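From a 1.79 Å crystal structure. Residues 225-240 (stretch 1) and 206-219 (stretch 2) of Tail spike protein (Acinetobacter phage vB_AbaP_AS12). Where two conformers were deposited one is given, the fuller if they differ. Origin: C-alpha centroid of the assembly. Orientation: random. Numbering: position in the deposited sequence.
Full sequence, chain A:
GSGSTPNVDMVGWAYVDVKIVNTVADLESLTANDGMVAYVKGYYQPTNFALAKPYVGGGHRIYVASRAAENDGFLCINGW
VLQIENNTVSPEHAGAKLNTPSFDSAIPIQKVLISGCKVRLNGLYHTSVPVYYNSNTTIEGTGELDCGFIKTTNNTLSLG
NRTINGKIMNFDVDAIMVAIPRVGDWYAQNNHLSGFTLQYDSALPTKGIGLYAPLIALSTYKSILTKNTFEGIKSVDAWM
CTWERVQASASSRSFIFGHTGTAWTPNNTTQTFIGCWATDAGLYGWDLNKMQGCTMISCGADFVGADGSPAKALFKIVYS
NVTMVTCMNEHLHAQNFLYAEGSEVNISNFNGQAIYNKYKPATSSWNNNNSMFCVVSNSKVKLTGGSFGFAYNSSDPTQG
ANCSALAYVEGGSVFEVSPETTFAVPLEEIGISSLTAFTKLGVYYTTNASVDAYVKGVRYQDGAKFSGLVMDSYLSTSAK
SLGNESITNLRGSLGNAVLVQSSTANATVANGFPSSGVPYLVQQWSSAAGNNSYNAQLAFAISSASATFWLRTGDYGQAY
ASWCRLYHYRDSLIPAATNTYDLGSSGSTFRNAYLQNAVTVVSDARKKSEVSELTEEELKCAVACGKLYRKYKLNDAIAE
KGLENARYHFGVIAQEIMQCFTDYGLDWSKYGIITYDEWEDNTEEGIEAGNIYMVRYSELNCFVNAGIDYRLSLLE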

ATOM      1  N   LEU A 225       0.930   7.248 -24.504  1.00 12.77           N
ATOM      2  CA  LEU A 225       2.192   7.967 -24.439  1.00 14.11           C
ATOM      3  C   LEU A 225       1.989   9.359 -24.999  1.00 14.99           C
ATOM      4  O   LEU A 225       1.555   9.499 -26.138  1.00 16.91           O
ATOM      5  CB  LEU A 225       3.261   7.264 -25.268  1.00 16.78           C
ATOM      6  CG  LEU A 225       4.518   8.105 -25.581  1.00 19.00           C
ATOM      7  CD1 LEU A 225       5.309   8.396 -24.316  1.00 20.33           C
ATOM      8  CD2 LEU A 225       5.369   7.410 -26.631  1.00 23.11           C
ATOM      9  N   THR A 226       2.325  10.386 -24.238  1.00 13.95           N
ATOM     10  CA  THR A 226       2.452  11.723 -24.803  0.50 17.05           C
ATOM     11  C   THR A 226       3.919  12.119 -24.768  1.00 16.74           C
ATOM     12  O   THR A 226       4.610  11.883 -23.775  1.00 17.42           O
ATOM     13  CB  THR A 226       1.581  12.769 -24.068  0.50 20.66           C
ATOM     14  OG1 THR A 226       2.113  13.074 -22.772  0.50 20.06           O
ATOM     15  CG2 THR A 226       0.163  12.279 -23.908  0.50 25.64           C
ATOM     16  N   LYS A 227       4.392  12.697 -25.860  1.00 16.95           N
ATOM     17  CA  LYS A 227       5.781  13.121 -25.901  1.00 19.52           C
ATOM     18  C   LYS A 227       5.926  14.206 -26.951  1.00 16.71           C
ATOM     19  O   LYS A 227       5.011  14.479 -27.744  1.00 16.82           O
ATOM     20  CB  LYS A 227       6.731  11.944 -26.162  1.00 24.36           C
ATOM     21  CG  LYS A 227       6.598  11.323 -27.524  1.00 30.44           C
ATOM     22  CD  LYS A 227       7.644  10.213 -27.753  1.00 38.52           C
ATOM     23  CE  LYS A 227       8.984  10.764 -28.199  1.00 46.39           C
ATOM     24  NZ  LYS A 227       9.839   9.695 -28.820  1.00 50.30           N
ATOM     25  N   ASN A 228       7.085  14.863 -26.914  1.00 15.82           N
ATOM     26  CA  ASN A 228       7.310  16.073 -27.688  1.00 15.66           C
ATOM     27  C   ASN A 228       6.273  17.132 -27.329  1.00 18.23           C
ATOM     28  O   ASN A 228       5.717  17.782 -28.205  1.00 20.73           O
ATOM     29  CB  ASN A 228       7.294  15.799 -29.201  1.00 18.59           C
ATOM     30  CG  ASN A 228       8.477  14.970 -29.647  1.00 25.53           C
ATOM     31  OD1 ASN A 228       9.544  15.046 -29.058  1.00 24.71           O
ATOM     32  ND2 ASN A 228       8.283  14.151 -30.668  1.00 31.01           N
ATOM     33  N   THR A 229       5.985  17.277 -26.034  1.00 14.78           N
ATOM     34  CA  THR A 229       5.061  18.280 -25.525  1.00 15.31           C
ATOM     35  C   THR A 229       5.770  19.241 -24.584  1.00 15.76           C
ATOM     36  O   THR A 229       6.849  18.963 -24.064  1.00 15.65           O
ATOM     37  CB  THR A 229       3.887  17.656 -24.735  1.00 17.55           C
ATOM     38  OG1 THR A 229       4.357  17.098 -23.491  1.00 17.76           O
ATOM     39  CG2 THR A 229       3.180  16.604 -25.563  1.00 18.88           C
ATOM     40  N   PHE A 230       5.100  20.368 -24.346  1.00 14.86           N
ATOM     41  CA  PHE A 230       5.475  21.307 -23.294  1.00 15.26           C
ATOM     42  C   PHE A 230       4.879  20.874 -21.961  1.00 14.77           C
ATOM     43  O   PHE A 230       5.568  20.850 -20.929  1.00 13.14           O
ATOM     44  CB  PHE A 230       4.987  22.704 -23.686  1.00 16.58           C
ATOM     45  CG  PHE A 230       5.256  23.773 -22.666  1.00 16.84           C
ATOM     46  CD1 PHE A 230       6.546  24.211 -22.430  1.00 19.48           C
ATOM     47  CD2 PHE A 230       4.215  24.387 -21.998  1.00 20.15           C
ATOM     48  CE1 PHE A 230       6.792  25.227 -21.513  1.00 20.40           C
ATOM     49  CE2 PHE A 230       4.458  25.402 -21.078  1.00 19.38           C
ATOM     50  CZ  PHE A 230       5.739  25.809 -20.836  1.00 18.71           C
ATOM     51  N   GLU A 231       3.595  20.513 -21.981  1.00 13.06           N
ATOM     52  CA  GLU A 231       2.898  19.939 -20.832  1.00 12.09           C
ATOM     53  C   GLU A 231       2.244  18.658 -21.312  1.00 13.08           C
ATOM     54  O   GLU A 231       1.640  18.642 -22.388  1.00 13.64           O
ATOM     55  CB  GLU A 231       1.865  20.935 -20.276  1.00 14.34           C
ATOM     56  CG  GLU A 231       2.506  22.129 -19.632  1.00 15.27           C
ATOM     57  CD  GLU A 231       1.569  23.322 -19.407  1.00 17.98           C
ATOM     58  OE1 GLU A 231       0.405  23.304 -19.863  1.00 17.65           O
ATOM     59  OE2 GLU A 231       2.024  24.305 -18.786  1.00 17.03           O
ATOM     60  N   GLY A 232       2.380  17.579 -20.542  1.00 12.51           N
ATOM     61  CA  GLY A 232       1.937  16.288 -21.027  1.00 14.36           C
ATOM     62  C   GLY A 232       0.442  16.063 -20.924  1.00 14.93           C
ATOM     63  O   GLY A 232      -0.267  16.030 -21.935  1.00 14.16           O
ATOM     64  N   ILE A 233      -0.020  15.866 -19.692  1.00 12.29           N
ATOM     65  CA  ILE A 233      -1.424  15.639 -19.366  1.00 12.08           C
ATOM     66  C   ILE A 233      -1.834  16.710 -18.357  1.00 12.73           C
ATOM     67  O   ILE A 233      -1.150  16.918 -17.346  1.00 12.98           O
ATOM     68  CB  ILE A 233      -1.650  14.217 -18.820  1.00 13.48           C
ATOM     69  CG1 ILE A 233      -1.311  13.181 -19.908  1.00 16.23           C
ATOM     70  CG2 ILE A 233      -3.101  14.049 -18.335  1.00 13.94           C
ATOM     71  CD1 ILE A 233      -1.261  11.779 -19.414  1.00 18.42           C
ATOM     72  N   LYS A 234      -2.932  17.407 -18.643  1.00 13.54           N
ATOM     73  CA  LYS A 234      -3.314  18.594 -17.888  1.00 12.35           C
ATOM     74  C   LYS A 234      -4.812  18.589 -17.606  1.00 14.45           C
ATOM     75  O   LYS A 234      -5.615  18.548 -18.541  1.00 14.39           O
ATOM     76  CB  LYS A 234      -2.925  19.832 -18.677  1.00 13.04           C
ATOM     77  CG  LYS A 234      -3.110  21.120 -17.941  1.00 13.65           C
ATOM     78  CD  LYS A 234      -2.520  22.265 -18.749  1.00 15.99           C
ATOM     79  CE  LYS A 234      -2.382  23.513 -17.916  1.00 16.44           C
ATOM     80  NZ  LYS A 234      -1.744  24.625 -18.717  1.00 16.95           N
ATOM     81  N   SER A 235      -5.181  18.683 -16.329  1.00 12.29           N
ATOM     82  CA  SER A 235      -6.566  18.563 -15.899  1.00 12.06           C
ATOM     83  C   SER A 235      -6.819  19.535 -14.750  1.00 12.93           C
ATOM     84  O   SER A 235      -5.889  19.968 -14.060  1.00 11.62           O
ATOM     85  CB  SER A 235      -6.862  17.111 -15.485  1.00 11.18           C
ATOM     86  OG  SER A 235      -8.206  16.913 -15.076  1.00 12.76           O
ATOM     87  N   VAL A 236      -8.098  19.858 -14.550  1.00 13.20           N
ATOM     88  CA  VAL A 236      -8.558  20.754 -13.485  1.00 12.47           C
ATOM     89  C   VAL A 236      -9.325  19.997 -12.404  1.00 14.15           C
ATOM     90  O   VAL A 236      -9.122  20.218 -11.203  1.00 13.20           O
ATOM     91  CB  VAL A 236      -9.437  21.883 -14.066  1.00 13.88           C
ATOM     92  CG1 VAL A 236     -10.039  22.717 -12.964  1.00 13.71           C
ATOM     93  CG2 VAL A 236      -8.655  22.773 -15.035  1.00 12.59           C
ATOM     94  N   ASP A 237     -10.268  19.150 -12.817  1.00 12.90           N
ATOM     95  CA  ASP A 237     -11.182  18.454 -11.915  1.00 13.54           C
ATOM     96  C   ASP A 237     -11.383  17.080 -12.542  1.00 13.74           C
ATOM     97  O   ASP A 237     -12.079  16.952 -13.556  1.00 13.45           O
ATOM     98  CB  ASP A 237     -12.500  19.214 -11.763  1.00 14.61           C
ATOM     99  CG  ASP A 237     -13.475  18.563 -10.772  1.00 18.44           C
ATOM    100  OD1 ASP A 237     -13.440  17.339 -10.552  1.00 17.05           O
ATOM    101  OD2 ASP A 237     -14.329  19.304 -10.233  1.00 20.01           O
ATOM    102  N   ALA A 238     -10.735  16.078 -11.955  1.00 11.48           N
ATOM    103  CA  ALA A 238     -10.808  14.688 -12.371  1.00 11.11           C
ATOM    104  C   ALA A 238     -11.252  13.865 -11.175  1.00 14.42           C
ATOM    105  O   ALA A 238     -10.730  14.042 -10.066  1.00 12.27           O
ATOM    106  CB  ALA A 238      -9.441  14.200 -12.884  1.00 11.52           C
ATOM    107  N   TRP A 239     -12.214  12.979 -11.383  1.00 12.96           N
ATOM    108  CA  TRP A 239     -12.603  12.089 -10.300  1.00 11.49           C
ATOM    109  C   TRP A 239     -12.945  10.705 -10.823  1.00 12.57           C
ATOM    110  O   TRP A 239     -13.463  10.541 -11.933  1.00 12.83           O
ATOM    111  CB  TRP A 239     -13.750  12.684  -9.489  1.00 14.82           C
ATOM    112  CG  TRP A 239     -15.003  13.063 -10.236  1.00 14.41           C
ATOM    113  CD1 TRP A 239     -15.221  14.201 -10.988  1.00 15.87           C
ATOM    114  CD2 TRP A 239     -16.215  12.321 -10.276  1.00 13.92           C
ATOM    115  NE1 TRP A 239     -16.500  14.201 -11.475  1.00 16.75           N
ATOM    116  CE2 TRP A 239     -17.131  13.056 -11.057  1.00 16.73           C
ATOM    117  CE3 TRP A 239     -16.621  11.099  -9.717  1.00 18.35           C
ATOM    118  CZ2 TRP A 239     -18.421  12.605 -11.309  1.00 17.41           C
ATOM    119  CZ3 TRP A 239     -17.909  10.663  -9.957  1.00 18.86           C
ATOM    120  CH2 TRP A 239     -18.792  11.420 -10.745  1.00 18.93           C
HETATM  121  N   MSE A 240     -12.608   9.701 -10.022  1.00 11.80           N
HETATM  122  CA  MSE A 240     -12.872   8.318 -10.396  1.00 11.29           C
HETATM  123  C   MSE A 240     -12.294   7.993 -11.776  1.00 12.17           C
HETATM  124  O   MSE A 240     -13.013   7.551 -12.684  1.00 11.85           O
HETATM  125  CB  MSE A 240     -14.375   8.018 -10.355  1.00 12.14           C
HETATM  126  CG  MSE A 240     -14.907   7.861  -8.964  1.00 14.27           C
HETATM  127 SE   MSE A 240     -14.338   6.107  -8.242  0.91 14.77          SE
HETATM  128  CE  MSE A 240     -14.829   6.421  -6.386  1.00 18.86           C
TER
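Stretch 2 206-219: TKGIGLYAPLIALS

How does the backbone of stretch 2 run along stretch 1? Both are short strands broken by corners, and they lie side by side in the same direction, in parallel register from Thr229 beside Lys207 to Met240 beside Leu218. Most paired CA atoms are about 5 Å apart; the CA atoms of Glu231 and Ile209 are 4.7 Å apart, and those of Asp237 and Leu215 5.0 Å. The axes of strands 237-239 and 215-217 differ in direction by just 2° and approach to 4.8 Å. The corner at Gly210 lies beside the one at Gly232, and that at Leu218 beside Met240, where both backbones have positive phi and psi, so the two chains bend together.

What holds the two backbones in this register? A ladder of parallel-type hydrogen bonds runs from Phe230 to Met240 of stretch 1 and from Gly208 to Ser219 of stretch 2. At the start, Gly208 O accepts from Phe230 N at 2.8 Å and, weakly, from Glu231 N at 3.3 Å. Gly210 N then donates to Glu231 O (2.9 Å) and Leu211 N to Gly232 O (2.9 Å), while Lys234 N returns a bond to Leu211 O (3.0 Å) and Ala213 N gives one to Lys234 O (2.9 Å). Further on, Pro214 O receives both Val236 N and Asp237 N, each at 2.8 Å. Ile216 is held through both its backbone polar atoms: its N donates to Asp237 O at 3.0 Å, and its O accepts from Trp239 N at 3.1 Å. Leu218 N to Trp239 O (3.0 Å) and Ser219 N to Met240 O (3.2 Å) carry the pairing round the last corner.

Why does glycine fit at position 210? A side chain here would point toward stretch 1: an ideal CB on Gly210 would clash with Gly232 O and be tight against Thr226 CB and Thr229 CG2. Gly210 N lies 3.7 Å from Thr229 CG2. At the start of the contact, Lys207 CD lies 3.5 Å from Asn228 O, and the end of the side chain leads away.

Which side chains pack across the pairing? Bridged residues point to the same face of the sheet; Ile233 with Leu211 and Ala238 with Ile216 are apolar pairs, while others, such as Glu231 with Ile209, are unlike. Ile233 CG1 lies 4.3 Å from Leu211 CB, and Ala238 CB meets Ile216 CG1 at 3.5 Å. The long, extended Lys234 passes Ile209, CD to CD1 at 3.9 Å, while within stretch 1 its NZ forms a salt bridge with Glu231 OE1 at 2.8 Å. Ser235 OG donates to Ala213 O at 2.8 Å, tying a side chain directly to the neighbouring backbone. The indole of Trp239 folds over its small partner: Ala217 CB sits over one face, 3.4 Å from the centroid of the five-membered ring, and Trp239 CH2 reaches Leu218 CD1 at 3.8 Å. Selenomethionine Met240 completes the packing, its CB 3.8 Å from Leu218 CD2.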

ATOM      1  N   THR A 206       7.799  25.491 -31.058  1.00 24.24           N
ATOM      2  CA  THR A 206       7.010  25.607 -29.840  1.00 21.26           C
ATOM      3  C   THR A 206       6.044  24.439 -29.777  1.00 17.64           C
ATOM      4  O   THR A 206       5.401  24.107 -30.777  1.00 17.46           O
ATOM      5  CB  THR A 206       6.241  26.934 -29.804  1.00 26.46           C
ATOM      6  OG1 THR A 206       7.168  28.019 -29.963  1.00 28.24           O
ATOM      7  CG2 THR A 206       5.507  27.097 -28.483  1.00 30.74           C
ATOM      8  N   LYS A 207       5.972  23.804 -28.619  1.00 16.48           N
ATOM      9  CA  LYS A 207       5.068  22.690 -28.400  1.00 17.78           C
ATOM     10  C   LYS A 207       3.959  23.121 -27.454  1.00 18.41           C
ATOM     11  O   LYS A 207       4.082  24.118 -26.739  1.00 19.81           O
ATOM     12  CB  LYS A 207       5.786  21.485 -27.804  1.00 20.55           C
ATOM     13  CG  LYS A 207       7.104  21.126 -28.465  1.00 24.35           C
ATOM     14  CD  LYS A 207       6.890  20.655 -29.849  1.00 22.61           C
ATOM     15  CE  LYS A 207       8.058  19.778 -30.313  1.00 24.39           C
ATOM     16  NZ  LYS A 207       9.296  20.565 -30.519  1.00 24.42           N
ATOM     17  N   GLY A 208       2.897  22.310 -27.417  1.00 18.32           N
ATOM     18  CA  GLY A 208       1.760  22.576 -26.566  1.00 18.08           C
ATOM     19  C   GLY A 208       1.476  21.471 -25.564  1.00 15.11           C
ATOM     20  O   GLY A 208       2.393  20.831 -25.050  1.00 14.72           O
ATOM     21  N   ILE A 209       0.199  21.242 -25.299  1.00 15.94           N
ATOM     22  CA  ILE A 209      -0.275  20.257 -24.334  1.00 14.01           C
ATOM     23  C   ILE A 209      -0.568  18.968 -25.073  1.00 14.66           C
ATOM     24  O   ILE A 209      -1.157  18.990 -26.151  1.00 14.94           O
ATOM     25  CB  ILE A 209      -1.545  20.768 -23.627  1.00 13.06           C
ATOM     26  CG1 ILE A 209      -1.287  22.090 -22.920  1.00 16.19           C
ATOM     27  CG2 ILE A 209      -2.094  19.724 -22.642  1.00 12.25           C
ATOM     28  CD1 ILE A 209      -2.590  22.881 -22.649  1.00 19.16           C
ATOM     29  N   GLY A 210      -0.180  17.837 -24.496  1.00 13.14           N
ATOM     30  CA  GLY A 210      -0.550  16.581 -25.091  1.00 14.37           C
ATOM     31  C   GLY A 210      -2.038  16.280 -25.006  1.00 14.34           C
ATOM     32  O   GLY A 210      -2.763  16.284 -26.009  1.00 15.05           O
ATOM     33  N   LEU A 211      -2.503  16.035 -23.788  1.00 12.40           N
ATOM     34  CA  LEU A 211      -3.916  15.805 -23.504  1.00 11.68           C
ATOM     35  C   LEU A 211      -4.391  16.890 -22.556  1.00 13.59           C
ATOM     36  O   LEU A 211      -3.954  16.940 -21.400  1.00 13.44           O
ATOM     37  CB  LEU A 211      -4.124  14.419 -22.900  1.00 13.76           C
ATOM     38  CG  LEU A 211      -5.538  14.130 -22.394  1.00 14.64           C
ATOM     39  CD1 LEU A 211      -6.559  14.147 -23.527  1.00 16.49           C
ATOM     40  CD2 LEU A 211      -5.602  12.806 -21.623  1.00 16.54           C
ATOM     41  N   TYR A 212      -5.283  17.756 -23.039  1.00 13.07           N
ATOM     42  CA  TYR A 212      -5.933  18.758 -22.206  1.00 13.01           C
ATOM     43  C   TYR A 212      -7.303  18.194 -21.844  1.00 12.86           C
ATOM     44  O   TYR A 212      -8.201  18.113 -22.689  1.00 14.49           O
ATOM     45  CB  TYR A 212      -6.045  20.110 -22.900  1.00 13.95           C
ATOM     46  CG  TYR A 212      -6.628  21.164 -21.985  1.00 15.20           C
ATOM     47  CD1 TYR A 212      -6.113  21.356 -20.713  1.00 17.05           C
ATOM     48  CD2 TYR A 212      -7.717  21.933 -22.367  1.00 14.76           C
ATOM     49  CE1 TYR A 212      -6.642  22.295 -19.855  1.00 18.74           C
ATOM     50  CE2 TYR A 212      -8.258  22.883 -21.513  1.00 17.52           C
ATOM     51  CZ  TYR A 212      -7.716  23.057 -20.257  1.00 20.19           C
ATOM     52  OH  TYR A 212      -8.236  23.998 -19.391  1.00 18.12           O
ATOM     53  N   ALA A 213      -7.449  17.793 -20.597  1.00 13.11           N
ATOM     54  CA  ALA A 213      -8.643  17.090 -20.123  1.00 15.04           C
ATOM     55  C   ALA A 213      -9.123  17.780 -18.858  1.00 12.41           C
ATOM     56  O   ALA A 213      -9.011  17.237 -17.751  1.00 13.87           O
ATOM     57  CB  ALA A 213      -8.340  15.613 -19.882  1.00 16.28           C
ATOM     58  N   PRO A 214      -9.664  18.991 -18.988  1.00 12.95           N
ATOM     59  CA  PRO A 214      -9.890  19.804 -17.783  1.00 15.09           C
ATOM     60  C   PRO A 214     -10.892  19.175 -16.826  1.00 14.47           C
ATOM     61  O   PRO A 214     -10.642  19.146 -15.613  1.00 14.21           O
ATOM     62  CB  PRO A 214     -10.385  21.143 -18.343  1.00 15.80           C
ATOM     63  CG  PRO A 214     -10.816  20.857 -19.768  1.00 13.45           C
ATOM     64  CD  PRO A 214      -9.908  19.741 -20.228  1.00 14.32           C
ATOM     65  N   LEU A 215     -12.013  18.669 -17.337  1.00 12.33           N
ATOM     66  CA  LEU A 215     -13.120  18.153 -16.523  1.00 12.40           C
ATOM     67  C   LEU A 215     -13.392  16.719 -16.981  1.00 12.91           C
ATOM     68  O   LEU A 215     -14.000  16.513 -18.037  1.00 13.13           O
ATOM     69  CB  LEU A 215     -14.370  19.031 -16.673  1.00 12.98           C
ATOM     70  CG  LEU A 215     -14.189  20.549 -16.509  1.00 15.12           C
ATOM     71  CD1 LEU A 215     -15.493  21.288 -16.794  1.00 16.09           C
ATOM     72  CD2 LEU A 215     -13.683  20.893 -15.116  1.00 15.50           C
ATOM     73  N   ILE A 216     -12.950  15.732 -16.197  1.00 11.96           N
ATOM     74  CA  ILE A 216     -13.076  14.324 -16.578  1.00 13.95           C
ATOM     75  C   ILE A 216     -13.508  13.506 -15.374  1.00 13.51           C
ATOM     76  O   ILE A 216     -13.239  13.859 -14.219  1.00 13.66           O
ATOM     77  CB  ILE A 216     -11.765  13.734 -17.161  1.00 11.64           C
ATOM     78  CG1 ILE A 216     -10.588  14.014 -16.228  1.00 13.18           C
ATOM     79  CG2 ILE A 216     -11.513  14.289 -18.554  1.00 12.89           C
ATOM     80  CD1 ILE A 216      -9.301  13.301 -16.621  1.00 14.92           C
ATOM     81  N   ALA A 217     -14.199  12.407 -15.652  1.00 14.44           N
ATOM     82  CA  ALA A 217     -14.669  11.546 -14.580  1.00 12.31           C
ATOM     83  C   ALA A 217     -14.900  10.147 -15.114  1.00 13.30           C
ATOM     84  O   ALA A 217     -15.179   9.951 -16.300  1.00 13.87           O
ATOM     85  CB  ALA A 217     -15.980  12.055 -13.972  1.00 12.39           C
ATOM     86  N   LEU A 218     -14.849   9.190 -14.197  1.00 11.64           N
ATOM     87  CA  LEU A 218     -15.418   7.866 -14.422  1.00 11.78           C
ATOM     88  C   LEU A 218     -14.850   7.207 -15.681  1.00 14.13           C
ATOM     89  O   LEU A 218     -15.590   6.717 -16.537  1.00 13.43           O
ATOM     90  CB  LEU A 218     -16.941   7.962 -14.500  1.00 12.23           C
ATOM     91  CG  LEU A 218     -17.615   8.520 -13.253  1.00 14.82           C
ATOM     92  CD1 LEU A 218     -19.031   8.971 -13.611  1.00 17.87           C
ATOM     93  CD2 LEU A 218     -17.655   7.507 -12.125  1.00 14.58           C
ATOM     94  N   SER A 219     -13.517   7.202 -15.795  1.00 14.52           N
ATOM     95  CA  SER A 219     -12.865   6.847 -17.054  1.00 14.05           C
ATOM     96  C   SER A 219     -11.638   5.995 -16.793  1.00 12.01           C
ATOM     97  O   SER A 219     -11.087   5.976 -15.683  1.00 12.45           O
ATOM     98  CB  SER A 219     -12.432   8.082 -17.846  1.00 12.07           C
ATOM     99  OG  SER A 219     -13.548   8.806 -18.331  1.00 14.20           O
TER